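Local coordinates for sugar ABC transporter substrate-binding protein (Treponema pallidum subsp. pallidum, PDB 5U2P) that probably binds a still unidentified ligand, perhaps a sugar, in the periplasm as the solute-binding component of an ABC transporter, at residues S183-S187 against F188-L192; R247-V251 against R252-H256. All blocks are in the same frame, centred on the assembly; numbering follows the deposited sequence.

Interaction 1 (S183-S187 against F188-L192); sequences STTES and FPHTL
His190 reaches back across the turn to the carbonyl of Ser183: NE2 donates to Ser183 O over 2.8 Å with an N-H...O angle of 155°. The acceptor lies exactly in the imidazole plane, whereas the donor sits 31° off the plane of the carbonyl. With CG anti to the backbone N (chi1 -176°), the ring swings back toward the loop, and this in-plane bond would help fix its rotation. The close packing is on this side, where Thr185 CG2 lies 3.4 Å from Thr191 OG1 and 4.1 Å from His190 CD2. The Thr191 hydroxyl oxygen stands above one face of the imidazole, offset toward its rim. At the margin of this packed part, water 1 pairs with Thr191 OG1 at 2.7 Å but gives Ser183 O a weak bond.

In the looser part, polar atoms meet through solvent. Water 2 lies within hydrogen-bonding distance of Thr185 OG1, Ser187 OG and Pro189 O, and so joins two side-chain hydroxyls to a backbone carbonyl. Thr185 OG1 also accepts from Ser187 N at 3.2 Å, an ST turn, and the peptide before Pro189 is cis.

Through its bond to Ser183 O, His190, at the N-cap position of helix 191-214, ties the loop after strand 178-181 to the start of that helix. Tyr233 of helix 227-238 packs on His190, Phe267 of strand 263-267 touches Thr191, and Tyr266 of that strand hydrogen-bonds Ser183 OG.

Interaction 2 (R247-V251 against R252-H256); sequences RTARV and REIIH
Glu253 folds its carboxylate back over the first turn of helix 251-258 to take the backbone N-H of Arg250, the N-cap residue. The bond from Arg250 N to Glu253 OE1 is 2.9 Å long and nearly straight at 169°, and it uses the lone pair of OE1 directed away from OE2. Glu253 CG stands beside its own backbone N (chi1 -63°) and the chain is extended beyond it, which carries the carboxylate from the third residue after the cap back to the cap itself. This is the side-chain-to-backbone half of a capping box.

OE1 has a second donor in water 3, 2.7 Å away, which also donates to Thr248 O and so bridges the carboxylate to the preceding loop. On the acceptor side, Arg250 O receives Ile254 N at 3.1 Å and a weak bond from Glu253 N. Val251 O takes Ile255 N at 3.0 Å, while Arg252 O receives His256 N, continuing the helical pattern.

The side chains of Arg250 and Arg252 run side by side, pointing the same way, their guanidinium planes 85° apart. Arg250 NH2 meets the edge of the Arg252 group, 3.5 Å from Arg252 NE; both atoms are donors, so this approach is probably unfavourable.

On the side facing helix 270-279, Val251 CG1 packs on Ile255 CD1 at 3.7 Å. That helix receives this pair through Val272, Ala275 and Ile276, while Ile254 rests on Ile263 and Tyr266 of strand 263-267.

Interactions 1 and 2 follow one another along the chain, with the rest of helix 191-214 and helix 227-238 between them, yet their centres are only about 13 Å apart. They touch directly: Thr184 N lies 2.9 Å from Ala249 O, a probable hydrogen bond, and Ser183 CB packs 3.8 Å from Ile254 CG1. Both are helix starts, one following strand 178-181 and the other preceding strand 263-267. Those strands are parallel partners in the six-stranded mixed sheet, and Tyr266 contacts both sites. Two loop-to-helix junctions, distant in sequence, are thereby joined beside one sheet, on the same side of the chain's centre.

Interaction 1 (S183-S187 against F188-L192)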
loop_
_atom_site.group_PDB
_atom_site.type_symbol
_atom_site.label_atom_id
_atom_site.label_comp_id
_atom_site.label_asym_id
_atom_site.label_seq_id
_atom_site.Cartn_x
_atom_site.Cartn_y
_atom_site.Cartn_z
ATOM N N SER A 183 1.984 -4.492 15.040
ATOM C CA SER A 183 2.958 -5.513 14.705
ATOM C C SER A 183 4.221 -4.921 14.102
ATOM O O SER A 183 4.218 -3.845 13.486
ATOM C CB SER A 183 2.336 -6.540 13.746
ATOM O OG SER A 183 1.938 -5.958 12.540
ATOM N N THR A 184 5.317 -5.645 14.268
ATOM C CA THR A 184 6.617 -5.146 13.857
ATOM C C THR A 184 6.736 -5.089 12.344
ATOM O O THR A 184 6.160 -5.917 11.642
ATOM C CB THR A 184 7.749 -6.027 14.426
ATOM O OG1 THR A 184 9.005 -5.370 14.235
ATOM C CG2 THR A 184 7.789 -7.377 13.756
ATOM N N THR A 185 7.487 -4.104 11.853
ATOM C CA THR A 185 7.806 -3.995 10.443
ATOM C C THR A 185 9.313 -3.873 10.259
ATOM O O THR A 185 10.052 -3.694 11.229
ATOM C CB THR A 185 7.169 -2.761 9.787
ATOM O OG1 THR A 185 7.885 -1.602 10.231
ATOM C CG2 THR A 185 5.682 -2.626 10.152
ATOM N N GLU A 186 9.729 -3.943 8.999
ATOM C CA GLU A 186 11.114 -3.735 8.586
ATOM C C GLU A 186 11.352 -2.307 8.055
ATOM O O GLU A 186 12.297 -2.068 7.290
ATOM C CB GLU A 186 11.481 -4.750 7.504
ATOM C CG GLU A 186 11.466 -6.201 7.967
ATOM C CD GLU A 186 12.707 -6.573 8.743
ATOM O OE1 GLU A 186 12.826 -6.155 9.915
ATOM O OE2 GLU A 186 13.571 -7.279 8.175
ATOM N N SER A 187 10.501 -1.364 8.458
ATOM C CA SER A 187 10.620 0.033 8.012
ATOM C C SER A 187 10.380 1.045 9.129
ATOM O O SER A 187 9.862 0.717 10.196
ATOM C CB SER A 187 9.662 0.294 6.844
ATOM O OG SER A 187 8.394 -0.290 7.074
ATOM N N PHE A 188 10.854 2.270 8.898
ATOM C CA PHE A 188 10.561 3.407 9.762
ATOM C C PHE A 188 9.824 4.429 8.911
ATOM O O PHE A 188 10.034 4.490 7.703
ATOM C CB PHE A 188 11.836 4.050 10.358
ATOM C CG PHE A 188 12.619 3.144 11.272
ATOM C CD1 PHE A 188 14.002 3.189 11.291
ATOM C CD2 PHE A 188 11.973 2.266 12.114
ATOM C CE1 PHE A 188 14.730 2.355 12.124
ATOM C CE2 PHE A 188 12.691 1.426 12.951
ATOM C CZ PHE A 188 14.073 1.474 12.952
ATOM N N PRO A 189 8.939 5.223 9.521
ATOM C CA PRO A 189 8.438 5.059 10.879
ATOM C C PRO A 189 7.506 3.859 10.877
ATOM O O PRO A 189 7.242 3.317 9.793
ATOM C CB PRO A 189 7.690 6.367 11.151
ATOM C CG PRO A 189 7.252 6.824 9.798
ATOM C CD PRO A 189 8.286 6.344 8.819
ATOM N N HIS A 190 7.047 3.444 12.048
ATOM C CA HIS A 190 6.068 2.371 12.112
ATOM C C HIS A 190 4.782 2.750 11.365
ATOM O O HIS A 190 4.432 3.916 11.258
ATOM C CB HIS A 190 5.742 2.027 13.567
ATOM C CG HIS A 190 4.822 0.860 13.674
ATOM N ND1 HIS A 190 3.457 1.001 13.800
ATOM C CD2 HIS A 190 5.060 -0.467 13.578
ATOM C CE1 HIS A 190 2.895 -0.196 13.804
ATOM N NE2 HIS A 190 3.848 -1.105 13.666
ATOM N N THR A 191 4.085 1.736 10.858
ATOM C CA THR A 191 2.822 1.888 10.153
ATOM C C THR A 191 1.833 2.904 10.726
ATOM O O THR A 191 1.194 3.635 9.986
ATOM C CB THR A 191 2.096 0.509 10.127
ATOM O OG1 THR A 191 3.040 -0.537 9.822
ATOM C CG2 THR A 191 0.968 0.511 9.137
ATOM N N LEU A 192 1.646 2.884 12.043
ATOM C CA LEU A 192 0.710 3.788 12.695
ATOM C C LEU A 192 1.077 5.246 12.457
ATOM O O LEU A 192 0.251 6.052 11.995
ATOM C CB LEU A 192 0.660 3.508 14.208
ATOM C CG LEU A 192 -0.178 4.464 15.054
ATOM C CD1 LEU A 192 -1.582 4.413 14.573
ATOM C CD2 LEU A 192 -0.108 4.070 16.518
HETATM O O HOH W 1 2.293 -2.965 10.765
HETATM O O HOH W 2 6.729 0.665 8.990
#

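Interaction 2 (R247-V251 against R252-H256)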
loop_
_atom_site.group_PDB
_atom_site.type_symbol
_atom_site.label_atom_id
_atom_site.label_comp_id
_atom_site.label_asym_id
_atom_site.label_seq_id
_atom_site.Cartn_x
_atom_site.Cartn_y
_atom_site.Cartn_z
ATOM N N ARG A 247 5.666 -3.558 20.676
ATOM C CA ARG A 247 5.701 -3.139 19.285
ATOM C C ARG A 247 6.573 -4.056 18.414
ATOM O O ARG A 247 6.432 -4.056 17.195
ATOM C CB ARG A 247 6.195 -1.687 19.164
ATOM C CG ARG A 247 6.193 -1.162 17.719
ATOM C CD ARG A 247 6.489 0.337 17.618
ATOM N NE ARG A 247 7.870 0.670 17.971
ATOM C CZ ARG A 247 8.910 0.543 17.150
ATOM N NH1 ARG A 247 8.739 0.077 15.920
ATOM N NH2 ARG A 247 10.130 0.876 17.563
ATOM N N THR A 248 7.457 -4.842 19.032
ATOM C CA THR A 248 8.306 -5.781 18.286
ATOM C C THR A 248 7.607 -7.130 18.060
ATOM O O THR A 248 8.225 -8.097 17.588
ATOM C CB THR A 248 9.655 -6.029 19.003
ATOM O OG1 THR A 248 10.436 -6.965 18.256
ATOM C CG2 THR A 248 9.452 -6.569 20.393
ATOM N N ALA A 249 6.319 -7.184 18.392
ATOM C CA ALA A 249 5.534 -8.402 18.244
ATOM C C ALA A 249 5.416 -8.781 16.790
ATOM O O ALA A 249 5.090 -7.943 15.941
ATOM C CB ALA A 249 4.145 -8.238 18.845
ATOM N N ARG A 250 5.661 -10.052 16.514
ATOM C CA ARG A 250 5.577 -10.569 15.160
ATOM C C ARG A 250 4.118 -10.699 14.729
ATOM O O ARG A 250 3.227 -10.819 15.556
ATOM C CB ARG A 250 6.277 -11.923 15.062
ATOM C CG ARG A 250 7.789 -11.838 15.214
ATOM C CD ARG A 250 8.394 -13.202 15.518
ATOM N NE ARG A 250 8.114 -14.184 14.473
ATOM C CZ ARG A 250 8.452 -15.470 14.543
ATOM N NH1 ARG A 250 9.087 -15.936 15.612
ATOM N NH2 ARG A 250 8.153 -16.292 13.544
ATOM N N VAL A 251 3.885 -10.671 13.424
ATOM C CA VAL A 251 2.537 -10.843 12.898
ATOM C C VAL A 251 1.918 -12.138 13.413
ATOM O O VAL A 251 0.726 -12.174 13.770
ATOM C CB VAL A 251 2.548 -10.818 11.342
ATOM C CG1 VAL A 251 1.224 -11.333 10.780
ATOM C CG2 VAL A 251 2.810 -9.419 10.854
ATOM N N ARG A 252 2.712 -13.209 13.461
ATOM C CA ARG A 252 2.221 -14.508 13.941
ATOM C C ARG A 252 1.680 -14.408 15.378
ATOM O O ARG A 252 0.731 -15.102 15.753
ATOM C CB ARG A 252 3.340 -15.559 13.865
ATOM C CG ARG A 252 2.990 -16.941 14.416
ATOM C CD ARG A 252 4.103 -17.488 15.313
ATOM N NE ARG A 252 5.259 -17.941 14.543
ATOM C CZ ARG A 252 5.533 -19.211 14.250
ATOM N NH1 ARG A 252 4.744 -20.197 14.662
ATOM N NH2 ARG A 252 6.614 -19.497 13.538
ATOM N N GLU A 253 2.309 -13.553 16.182
ATOM C CA GLU A 253 1.913 -13.365 17.565
ATOM C C GLU A 253 0.613 -12.572 17.670
ATOM O O GLU A 253 -0.258 -12.906 18.460
ATOM C CB GLU A 253 3.041 -12.686 18.347
ATOM C CG GLU A 253 4.284 -13.546 18.382
ATOM C CD GLU A 253 5.434 -12.914 19.138
ATOM O OE1 GLU A 253 6.075 -11.991 18.589
ATOM O OE2 GLU A 253 5.702 -13.348 20.283
ATOM N N ILE A 254 0.462 -11.547 16.844
ATOM C CA ILE A 254 -0.790 -10.807 16.767
ATOM C C ILE A 254 -1.935 -11.734 16.384
ATOM O O ILE A 254 -2.995 -11.692 16.994
ATOM C CB ILE A 254 -0.693 -9.657 15.732
ATOM C CG1 ILE A 254 0.273 -8.571 16.198
ATOM C CG2 ILE A 254 -2.073 -9.085 15.391
ATOM C CD1 ILE A 254 -0.079 -7.915 17.476
ATOM N N ILE A 255 -1.732 -12.562 15.362
ATOM C CA ILE A 255 -2.764 -13.488 14.936
ATOM C C ILE A 255 -3.143 -14.441 16.074
ATOM O O ILE A 255 -4.337 -14.691 16.339
ATOM C CB ILE A 255 -2.310 -14.293 13.696
ATOM C CG1 ILE A 255 -2.115 -13.360 12.498
ATOM C CG2 ILE A 255 -3.331 -15.373 13.362
ATOM C CD1 ILE A 255 -1.334 -13.971 11.357
ATOM N N HIS A 256 -2.127 -14.975 16.737
ATOM C CA HIS A 256 -2.332 -15.893 17.843
ATOM C C HIS A 256 -3.194 -15.262 18.920
ATOM O O HIS A 256 -4.182 -15.862 19.373
ATOM C CB HIS A 256 -0.999 -16.319 18.431
ATOM C CG HIS A 256 -1.118 -17.322 19.521
ATOM N ND1 HIS A 256 -1.393 -16.975 20.822
ATOM C CD2 HIS A 256 -0.976 -18.667 19.507
ATOM C CE1 HIS A 256 -1.439 -18.072 21.558
ATOM N NE2 HIS A 256 -1.158 -19.105 20.789
HETATM O O HOH W 3 8.510 -10.891 18.702
#